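Local coordinates for protein hydrogenase maturation factor (Thermoanaerobacter tengcongensis, PDB 3VTH) that probably transfers the carbamoyl group of carbamoyl phosphate, with consumption of ATP, to the C-terminal cysteine of HypE during [NiFe]-hydrogenase maturation, at residues E52-E57 with E86-K91; I217-G222 with D353-N358; G225-V230 with I325-G330. One frame throughout, in Å; residues are numbered along the deposited sequence.

Interaction 1. Residues E52-E57 with E86-K91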
loop_
_atom_site.group_PDB
_atom_site.type_symbol
_atom_site.label_atom_id
_atom_site.label_comp_id
_atom_site.label_asym_id
_atom_site.label_seq_id
_atom_site.Cartn_x
_atom_site.Cartn_y
_atom_site.Cartn_z
ATOM N N GLU A 52 -15.072 -20.314 26.647
ATOM C CA GLU A 52 -16.161 -20.972 27.376
ATOM C C GLU A 52 -16.281 -20.262 28.720
ATOM O O GLU A 52 -15.294 -20.173 29.464
ATOM C CB GLU A 52 -15.845 -22.448 27.630
ATOM C CG GLU A 52 -15.841 -23.328 26.381
ATOM C CD GLU A 52 -15.634 -24.822 26.671
ATOM O OE1 GLU A 52 -15.823 -25.261 27.830
ATOM O OE2 GLU A 52 -15.284 -25.565 25.718
ATOM N N VAL A 53 -17.466 -19.729 29.015
ATOM C CA VAL A 53 -17.713 -19.078 30.313
ATOM C C VAL A 53 -18.934 -19.690 30.980
ATOM O O VAL A 53 -19.910 -20.026 30.301
ATOM C CB VAL A 53 -17.887 -17.534 30.203
ATOM C CG1 VAL A 53 -16.531 -16.848 30.001
ATOM C CG2 VAL A 53 -18.852 -17.160 29.065
ATOM N N GLU A 54 -18.843 -19.857 32.299
ATOM C CA GLU A 54 -19.937 -20.340 33.136
ATOM C C GLU A 54 -20.103 -19.377 34.293
ATOM O O GLU A 54 -19.118 -19.018 34.943
ATOM C CB GLU A 54 -19.642 -21.741 33.705
ATOM C CG GLU A 54 -19.179 -22.729 32.648
ATOM C CD GLU A 54 -19.089 -24.163 33.129
ATOM O OE1 GLU A 54 -19.186 -25.046 32.251
ATOM O OE2 GLU A 54 -18.911 -24.416 34.349
ATOM N N GLY A 55 -21.342 -18.952 34.520
ATOM C CA GLY A 55 -21.712 -18.151 35.696
ATOM C C GLY A 55 -23.163 -17.693 35.631
ATOM O O GLY A 55 -23.980 -18.290 34.918
ATOM N N GLU A 56 -23.483 -16.641 36.384
ATOM C CA GLU A 56 -24.796 -16.013 36.323
ATOM C C GLU A 56 -24.997 -15.382 34.960
ATOM O O GLU A 56 -24.056 -14.824 34.381
ATOM C CB GLU A 56 -24.959 -14.943 37.407
ATOM C CG GLU A 56 -24.916 -15.461 38.837
ATOM C CD GLU A 56 -26.191 -16.175 39.272
ATOM O OE1 GLU A 56 -26.146 -16.851 40.317
ATOM O OE2 GLU A 56 -27.245 -16.058 38.597
ATOM N N GLU A 57 -26.225 -15.473 34.450
ATOM C CA GLU A 57 -26.575 -14.916 33.142
ATOM C C GLU A 57 -26.210 -13.437 33.063
ATOM O O GLU A 57 -25.695 -12.976 32.047
ATOM C CB GLU A 57 -28.072 -15.089 32.866
ATOM C CG GLU A 57 -28.505 -14.595 31.475
ATOM C CD GLU A 57 -29.997 -14.768 31.226
ATOM O OE1 GLU A 57 -30.386 -14.893 30.043
ATOM O OE2 GLU A 57 -30.788 -14.781 32.200
ATOM N N GLU A 86 -23.855 -26.792 27.735
ATOM C CA GLU A 86 -24.059 -27.369 29.072
ATOM C C GLU A 86 -22.938 -26.936 30.022
ATOM O O GLU A 86 -21.820 -26.670 29.590
ATOM C CB GLU A 86 -24.143 -28.895 29.013
ATOM C CG GLU A 86 -25.108 -29.453 27.955
ATOM C CD GLU A 86 -26.449 -28.710 27.881
ATOM O OE1 GLU A 86 -26.668 -27.984 26.877
ATOM O OE2 GLU A 86 -27.268 -28.840 28.818
ATOM N N VAL A 87 -23.256 -26.858 31.308
ATOM C CA VAL A 87 -22.290 -26.490 32.344
ATOM C C VAL A 87 -21.341 -27.659 32.649
ATOM O O VAL A 87 -21.782 -28.792 32.823
ATOM C CB VAL A 87 -23.032 -26.058 33.631
ATOM C CG1 VAL A 87 -22.056 -25.790 34.788
ATOM C CG2 VAL A 87 -23.912 -24.838 33.343
ATOM N N LYS A 88 -20.041 -27.374 32.707
ATOM C CA LYS A 88 -19.038 -28.412 32.999
ATOM C C LYS A 88 -18.568 -28.367 34.445
ATOM O O LYS A 88 -17.838 -29.254 34.892
ATOM C CB LYS A 88 -17.821 -28.247 32.085
ATOM C CG LYS A 88 -18.055 -28.652 30.645
ATOM C CD LYS A 88 -16.755 -28.593 29.857
ATOM C CE LYS A 88 -17.005 -28.830 28.381
ATOM N NZ LYS A 88 -17.539 -27.595 27.752
ATOM N N GLU A 89 -18.966 -27.309 35.154
ATOM C CA GLU A 89 -18.519 -27.042 36.523
ATOM C C GLU A 89 -17.010 -26.812 36.633
ATOM O O GLU A 89 -16.325 -27.386 37.492
ATOM C CB GLU A 89 -18.975 -28.130 37.485
ATOM C CG GLU A 89 -20.449 -28.069 37.779
ATOM C CD GLU A 89 -20.856 -29.058 38.841
ATOM O OE1 GLU A 89 -20.766 -30.276 38.575
ATOM O OE2 GLU A 89 -21.262 -28.619 39.940
ATOM N N TYR A 90 -16.503 -25.963 35.747
ATOM C CA TYR A 90 -15.165 -25.418 35.886
ATOM C C TYR A 90 -15.024 -24.787 37.262
ATOM O O TYR A 90 -15.944 -24.113 37.734
ATOM C CB TYR A 90 -14.944 -24.347 34.838
ATOM C CG TYR A 90 -14.742 -24.850 33.437
ATOM C CD1 TYR A 90 -13.564 -25.495 33.075
ATOM C CD2 TYR A 90 -15.703 -24.625 32.450
ATOM C CE1 TYR A 90 -13.342 -25.926 31.754
ATOM C CE2 TYR A 90 -15.495 -25.048 31.122
ATOM C CZ TYR A 90 -14.312 -25.706 30.790
ATOM O OH TYR A 90 -14.091 -26.132 29.492
ATOM N N LYS A 91 -13.878 -25.012 37.899
ATOM C CA LYS A 91 -13.635 -24.483 39.239
ATOM C C LYS A 91 -12.960 -23.110 39.206
ATOM O O LYS A 91 -12.919 -22.399 40.209
ATOM C CB LYS A 91 -12.814 -25.468 40.075
ATOM C CG LYS A 91 -13.533 -26.800 40.344
ATOM C CD LYS A 91 -13.484 -27.182 41.813
ATOM C CE LYS A 91 -14.589 -28.183 42.155
ATOM N NZ LYS A 91 -14.637 -28.500 43.610
HETATM O O HOH W 1 -18.476 -23.369 36.843
#
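Glu52 and Glu54 leave the strand in the same way as far as CD: in each, CG lies anti to the carbonyl carbon, beside the backbone N (chi1 -69° and -49°), and the chain continues extended. From the loop, Lys88 stays extended as far as CE and then bends (chi4 78°), which turns NZ toward Glu52. The two carboxylates do different work. Glu54 serves the loop backbone. Its OE1 accepts Lys88 N at 2.5 Å, a short, nearly straight bond arriving on the syn side, whereas OE2 is met by Tyr90 N from above the carboxylate plane at 3.2 Å. A water donates to the same OE2 at 2.7 Å and also to Tyr90 O, so the carboxylate is held at both oxygens and its rotation is fixed. Glu52 serves side chains instead. Its OE1 takes Tyr90 OH at 2.6 Å and forms a salt bridge with Lys88 NZ at 2.9 Å, the two donors reaching it from opposite faces of its plane; OE2 turns to Tyr50 OH. The Tyr90 ring presents its edge to both acids, CD2 lying 3.5 Å from Glu54 CD. The lysine charge would be expected to ease the repulsion between neighbouring acids. An alanine in place of Glu54 would probably leave the N-H groups of Lys88 and Tyr90 without their acceptor and free the loop to shift. In this acylphosphatase-like domain, strand 48-55 runs between strands 10-17 and 39-45, while the loop links strands 76-85 and 93-95 at the two borders of the sheet; it therefore passes across the sheet, with Val87 against Ala11 of strand 10-17 and Tyr90 against Lys39 and Ile41 of strand 39-45.

Interaction 2. Residues I217-G222 with D353-N358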
loop_
_atom_site.group_PDB
_atom_site.type_symbol
_atom_site.label_atom_id
_atom_site.label_comp_id
_atom_site.label_asym_id
_atom_site.label_seq_id
_atom_site.Cartn_x
_atom_site.Cartn_y
_atom_site.Cartn_z
ATOM N N ILE A 217 26.218 6.815 5.097
ATOM C CA ILE A 217 25.019 6.037 4.855
ATOM C C ILE A 217 24.985 4.893 5.858
ATOM O O ILE A 217 25.945 4.121 5.962
ATOM C CB ILE A 217 24.976 5.463 3.416
ATOM C CG1 ILE A 217 24.846 6.589 2.386
ATOM C CG2 ILE A 217 23.801 4.494 3.272
ATOM C CD1 ILE A 217 25.469 6.286 1.054
ATOM N N VAL A 218 23.885 4.798 6.598
ATOM C CA VAL A 218 23.701 3.718 7.550
ATOM C C VAL A 218 22.626 2.744 7.057
ATOM O O VAL A 218 21.555 3.165 6.614
ATOM C CB VAL A 218 23.375 4.261 8.977
ATOM C CG1 VAL A 218 24.444 5.260 9.435
ATOM C CG2 VAL A 218 22.033 4.953 9.006
ATOM N N ALA A 219 22.921 1.448 7.111
ATOM C CA ALA A 219 21.913 0.431 6.834
ATOM C C ALA A 219 21.356 -0.041 8.162
ATOM O O ALA A 219 22.099 -0.544 9.016
ATOM C CB ALA A 219 22.502 -0.735 6.029
ATOM N N ILE A 220 20.050 0.153 8.345
ATOM C CA ILE A 220 19.413 -0.082 9.631
ATOM C C ILE A 220 18.436 -1.231 9.491
ATOM O O ILE A 220 17.536 -1.174 8.653
ATOM C CB ILE A 220 18.646 1.187 10.108
ATOM C CG1 ILE A 220 19.624 2.360 10.307
ATOM C CG2 ILE A 220 17.874 0.918 11.376
ATOM C CD1 ILE A 220 18.938 3.701 10.589
ATOM N N LYS A 221 18.606 -2.272 10.304
ATOM C CA LYS A 221 17.620 -3.357 10.315
ATOM C C LYS A 221 16.390 -2.891 11.083
ATOM O O LYS A 221 16.467 -2.590 12.271
ATOM C CB LYS A 221 18.184 -4.650 10.916
ATOM C CG LYS A 221 17.233 -5.849 10.775
ATOM C CD LYS A 221 17.883 -7.131 11.269
ATOM C CE LYS A 221 16.856 -8.269 11.402
ATOM N NZ LYS A 221 17.545 -9.528 11.824
ATOM N N GLY A 222 15.251 -2.841 10.394
ATOM C CA GLY A 222 14.020 -2.370 11.003
ATOM C C GLY A 222 13.056 -3.527 11.063
ATOM O O GLY A 222 13.470 -4.692 11.040
ATOM N N ASP A 353 27.803 2.586 4.558
ATOM C CA ASP A 353 29.090 2.721 5.233
ATOM C C ASP A 353 29.157 1.922 6.542
ATOM O O ASP A 353 30.198 1.350 6.876
ATOM C CB ASP A 353 29.378 4.198 5.486
ATOM C CG ASP A 353 29.492 4.983 4.190
ATOM O OD1 ASP A 353 30.459 4.727 3.454
ATOM O OD2 ASP A 353 28.618 5.828 3.893
ATOM N N VAL A 354 28.048 1.891 7.279
ATOM C CA VAL A 354 27.971 1.147 8.550
ATOM C C VAL A 354 26.594 0.502 8.683
ATOM O O VAL A 354 25.658 0.897 7.988
ATOM C CB VAL A 354 28.256 2.052 9.782
ATOM C CG1 VAL A 354 29.644 2.746 9.663
ATOM C CG2 VAL A 354 27.154 3.089 9.939
ATOM N N PHE A 355 26.478 -0.487 9.568
ATOM C CA PHE A 355 25.254 -1.271 9.691
ATOM C C PHE A 355 24.784 -1.340 11.134
ATOM O O PHE A 355 25.601 -1.507 12.047
ATOM C CB PHE A 355 25.488 -2.709 9.201
ATOM C CG PHE A 355 25.791 -2.816 7.734
ATOM C CD1 PHE A 355 24.818 -3.271 6.845
ATOM C CD2 PHE A 355 27.067 -2.493 7.243
ATOM C CE1 PHE A 355 25.098 -3.379 5.463
ATOM C CE2 PHE A 355 27.358 -2.601 5.890
ATOM C CZ PHE A 355 26.378 -3.040 4.997
ATOM N N LEU A 356 23.467 -1.220 11.325
ATOM C CA LEU A 356 22.854 -1.530 12.606
ATOM C C LEU A 356 22.017 -2.793 12.442
ATOM O O LEU A 356 20.868 -2.751 11.959
ATOM C CB LEU A 356 22.000 -0.372 13.148
ATOM C CG LEU A 356 21.472 -0.576 14.579
ATOM C CD1 LEU A 356 22.605 -0.515 15.611
ATOM C CD2 LEU A 356 20.366 0.432 14.927
ATOM N N LEU A 357 22.621 -3.906 12.840
ATOM C CA LEU A 357 22.017 -5.230 12.766
ATOM C C LEU A 357 21.234 -5.554 14.047
ATOM O O LEU A 357 21.337 -4.836 15.035
ATOM C CB LEU A 357 23.152 -6.246 12.637
ATOM C CG LEU A 357 23.760 -6.725 11.315
ATOM C CD1 LEU A 357 23.602 -5.778 10.114
ATOM C CD2 LEU A 357 25.196 -7.134 11.521
ATOM N N ASN A 358 20.449 -6.638 14.018
ATOM C CA ASN A 358 19.955 -7.250 15.246
ATOM C C ASN A 358 19.725 -8.744 15.031
ATOM O O ASN A 358 19.720 -9.217 13.889
ATOM C CB ASN A 358 18.693 -6.533 15.774
ATOM C CG ASN A 358 17.462 -6.795 14.935
ATOM O OD1 ASN A 358 17.014 -7.948 14.790
ATOM N ND2 ASN A 358 16.874 -5.721 14.405
HETATM O O HOH W 2 18.242 -2.918 14.284
HETATM O O HOH W 3 13.911 -6.403 13.614
#
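Val218 and Val354 stand side by side and point the same way from two parallel strands, their branches meeting at 3.5 Å between CG1 of Val218 and CG2 of Val354. Farther along the same face Ile220 and Leu356 are looser neighbours, Ile220 CG2 to Leu356 CD2 4.4 Å. The other face pairs large with small: the Phe355 ring leans obliquely against the methyl of Ala219, with Phe355 CD1 3.5 Å from Ala219 CB, and the alanine gives the ring its shallow seat. Beneath these bumps the backbones lock in register, with Ala219 N and Lys221 N donating to Val354 O and Leu356 O, and Leu356 N to Ala219 O. Each end has its own fastening. Ile217 N gives a straight bond to the anti lone pair of Asp353 OD2 at 2.9 Å, and the other oxygen of Asp353 forms a salt bridge with Arg244. At the far end the extended Lys221 chain crosses Asn358 at about a right angle, Lys221 CG lying 3.6 Å from Asn358 ND2, before NZ bonds to Asn358 O at 3.0 Å and to Arg360 O; Asn358 OD1 accepts Arg360 N. Helix 204-213 packs on the face of Val218 and Val354. With 130 residues between its segments, this parallel pairing closes a long excursion of the chain, inside a mixed sheet consistent with the YrdC-like fold.

Interaction 3. Residues G225-V230 with I325-G330. With MG (magnesium ion), chain G; APC (diphosphomethylphosphonic acid adenosyl ester), chain F.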
loop_
_atom_site.group_PDB
_atom_site.type_symbol
_atom_site.label_atom_id
_atom_site.label_comp_id
_atom_site.label_asym_id
_atom_site.label_seq_id
_atom_site.Cartn_x
_atom_site.Cartn_y
_atom_site.Cartn_z
ATOM N N GLY A 225 12.507 -4.977 7.168
ATOM C CA GLY A 225 13.730 -5.229 6.425
ATOM C C GLY A 225 14.718 -4.129 6.716
ATOM O O GLY A 225 14.559 -3.393 7.692
ATOM N N PHE A 226 15.727 -4.004 5.863
ATOM C CA PHE A 226 16.756 -2.997 6.042
ATOM C C PHE A 226 16.367 -1.719 5.302
ATOM O O PHE A 226 15.756 -1.794 4.233
ATOM C CB PHE A 226 18.109 -3.511 5.519
ATOM C CG PHE A 226 18.811 -4.421 6.483
ATOM C CD1 PHE A 226 19.840 -3.937 7.288
ATOM C CD2 PHE A 226 18.404 -5.750 6.632
ATOM C CE1 PHE A 226 20.471 -4.755 8.201
ATOM C CE2 PHE A 226 19.047 -6.584 7.541
ATOM C CZ PHE A 226 20.079 -6.086 8.323
ATOM N N HIS A 227 16.740 -0.571 5.869
ATOM C CA HIS A 227 16.621 0.721 5.194
ATOM C C HIS A 227 17.951 1.468 5.238
ATOM O O HIS A 227 18.771 1.254 6.138
ATOM C CB HIS A 227 15.486 1.569 5.806
ATOM C CG HIS A 227 14.135 0.975 5.570
ATOM N ND1 HIS A 227 13.603 0.004 6.396
ATOM C CD2 HIS A 227 13.255 1.128 4.552
ATOM C CE1 HIS A 227 12.436 -0.388 5.916
ATOM N NE2 HIS A 227 12.203 0.276 4.797
ATOM N N LEU A 228 18.162 2.321 4.250
ATOM C CA LEU A 228 19.380 3.119 4.170
ATOM C C LEU A 228 18.989 4.512 4.557
ATOM O O LEU A 228 17.974 5.041 4.067
ATOM C CB LEU A 228 19.947 3.115 2.754
ATOM C CG LEU A 228 20.416 1.756 2.237
ATOM C CD1 LEU A 228 20.326 1.667 0.708
ATOM C CD2 LEU A 228 21.827 1.461 2.749
ATOM N N ALA A 229 19.791 5.098 5.437
ATOM C CA ALA A 229 19.532 6.425 5.969
ATOM C C ALA A 229 20.726 7.351 5.818
ATOM O O ALA A 229 21.890 6.921 5.912
ATOM C CB ALA A 229 19.113 6.330 7.442
ATOM N N VAL A 230 20.419 8.620 5.555
ATOM C CA VAL A 230 21.383 9.708 5.612
ATOM C C VAL A 230 20.685 10.929 6.192
ATOM O O VAL A 230 19.459 11.012 6.178
ATOM C CB VAL A 230 22.001 10.088 4.211
ATOM C CG1 VAL A 230 22.830 8.952 3.646
ATOM C CG2 VAL A 230 20.934 10.571 3.193
ATOM N N ILE A 325 15.855 12.339 8.636
ATOM C CA ILE A 325 16.671 11.422 7.845
ATOM C C ILE A 325 15.901 10.759 6.710
ATOM O O ILE A 325 14.753 10.380 6.877
ATOM C CB ILE A 325 17.297 10.317 8.728
ATOM C CG1 ILE A 325 16.192 9.574 9.507
ATOM C CG2 ILE A 325 18.372 10.920 9.670
ATOM C CD1 ILE A 325 16.668 8.374 10.340
ATOM N N VAL A 326 16.569 10.588 5.570
ATOM C CA VAL A 326 16.090 9.730 4.491
ATOM C C VAL A 326 15.942 8.314 5.035
ATOM O O VAL A 326 16.748 7.874 5.853
ATOM C CB VAL A 326 17.091 9.719 3.319
ATOM C CG1 VAL A 326 16.755 8.625 2.290
ATOM C CG2 VAL A 326 17.123 11.090 2.659
ATOM N N MET A 327 14.880 7.633 4.615
ATOM C CA MET A 327 14.729 6.210 4.829
ATOM C C MET A 327 14.307 5.641 3.485
ATOM O O MET A 327 13.179 5.884 3.031
ATOM C CB MET A 327 13.648 5.918 5.881
ATOM C CG MET A 327 14.066 6.258 7.291
ATOM S SD MET A 327 15.329 5.110 7.872
ATOM C CE MET A 327 14.314 3.901 8.730
ATOM N N THR A 328 15.210 4.908 2.850
ATOM C CA THR A 328 14.921 4.277 1.572
ATOM C C THR A 328 15.219 2.808 1.767
ATOM O O THR A 328 16.022 2.453 2.623
ATOM C CB THR A 328 15.730 4.914 0.394
ATOM O OG1 THR A 328 15.260 4.389 -0.861
ATOM C CG2 THR A 328 17.225 4.653 0.527
ATOM N N SER A 329 14.564 1.945 1.005
ATOM C CA SER A 329 14.689 0.526 1.280
ATOM C C SER A 329 16.114 0.055 0.967
ATOM O O SER A 329 16.760 0.542 0.034
ATOM C CB SER A 329 13.616 -0.281 0.531
ATOM O OG SER A 329 13.836 -0.236 -0.863
ATOM N N GLY A 330 16.594 -0.867 1.793
ATOM C CA GLY A 330 17.952 -1.381 1.709
ATOM C C GLY A 330 18.075 -2.474 0.671
ATOM O O GLY A 330 17.897 -3.657 0.975
HETATM MG MG MG G . 12.499 0.497 -2.335
HETATM P PG APC F . 13.884 0.877 -5.261
HETATM O O1G APC F . 14.039 0.555 -3.797
HETATM O O2G APC F . 14.734 2.050 -5.684
HETATM O O3G APC F . 14.021 -0.304 -6.179
HETATM P PB APC F . 11.355 2.041 -4.515
HETATM O O1B APC F . 10.949 0.966 -3.555
HETATM O O2B APC F . 10.228 2.613 -5.352
HETATM O O3B APC F . 12.375 1.368 -5.561
HETATM P PA APC F . 12.041 3.586 -1.865
HETATM O O1A APC F . 12.786 4.840 -1.473
HETATM O O2A APC F . 12.392 2.368 -1.090
HETATM C C3A APC F . 12.278 3.368 -3.670
HETATM O "O5'" APC F . 10.453 3.770 -1.651
HETATM C "C5'" APC F . 9.834 5.005 -1.304
HETATM C "C4'" APC F . 8.572 5.163 -2.149
HETATM O "O4'" APC F . 7.911 6.347 -1.687
HETATM C "C3'" APC F . 8.928 5.376 -3.622
HETATM O "O3'" APC F . 8.038 4.659 -4.495
HETATM C "C2'" APC F . 8.708 6.861 -3.827
HETATM O "O2'" APC F . 8.444 7.199 -5.202
HETATM C "C1'" APC F . 7.606 7.166 -2.815
HETATM N N9 APC F . 7.720 8.585 -2.497
HETATM C C8 APC F . 8.647 9.189 -1.704
HETATM N N7 APC F . 8.448 10.530 -1.703
HETATM C C5 APC F . 7.391 10.783 -2.504
HETATM C C6 APC F . 6.648 11.979 -2.960
HETATM N N6 APC F . 6.994 13.213 -2.538
HETATM N N1 APC F . 5.609 11.796 -3.805
HETATM C C2 APC F . 5.230 10.573 -4.230
HETATM N N3 APC F . 5.850 9.436 -3.875
HETATM C C4 APC F . 6.915 9.493 -3.026
HETATM O O HOH W 4 12.254 -1.675 -2.729
#
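His227 and Ser329 form a non-hydrogen-bonded antiparallel pair whose side chains diverge, with the CA atoms only 4.4 Å apart. The imidazole lies with CD2 3.6 Å from Ser329 CA, while the CB of Ser329 points away from strand 226-229 and its OG binds magnesium at 2.1 Å. Immediately beyond, Gly330 N donates to Phe226 O at 2.7 Å, coming from above the carbonyl plane; a CB on this glycine would clash with that same oxygen, so the close approach depends on its absence. Leu228 and Thr328 make the regular part of the ladder, each N-H bonding to the other's carbonyl. Thr328 splits its branches between sheet and ligand: OG1, anti to the backbone N (chi1 -172°), donates to O1A of the nucleotide analogue at 2.6 Å, and CG2 rests against Leu228 CB at 3.8 Å. This end of what is probably a YrdC-like domain holds the nucleotide analogue, where a strand ending in Thr328 and Ser329 runs on into Gly330 and Asn331, Ser329, Gly330 and Asn331 being consistent with the Ser-x-Asn pattern of YrdC and Sua5 proteins. Ser329 N reaches O2A of the analogue at 3.0 Å, and O2A, O1G, O1B and a water join Ser329 OG around the magnesium. Asn331 OD1 also bonds to that hydroxyl, and Lys245 NZ bonds to both Thr328 OG1 and Ser329 O, where its charge would probably stabilise the phosphates. Farther from the ligand the side chains that meet are apolar, while Val326 N still donates to Val230 O. Ala229 CB meets Met327 SD at 4.0 Å, and the bent thioether chain also brings CE to His227 CB. Val230 and Val326 lie side by side, pointing the same way, and helix 235-245 packs against both, through Ala237 and Leu241.

How the interactions relate
Interactions 2 and 3 are neighbouring seams of one sheet, their centres about 8 Å apart, and interaction 3 is nested in the loop that interaction 2 closes. Strands 218-221 and 226-229 join them directly: Ile220 N lies 2.8 Å from His227 O and Ala229 N lies 2.9 Å from Val218 O, both probable hydrogen bonds. Only interaction 3 touches the nucleotide analogue; interaction 2 lies farther along the sheet, the side chain of Ala219 being about 13 Å from the magnesium ion. Interaction 1 is remote, in the acylphosphatase range, with nearest atoms about 36 Å from interaction 2 and about 37 Å from interaction 3.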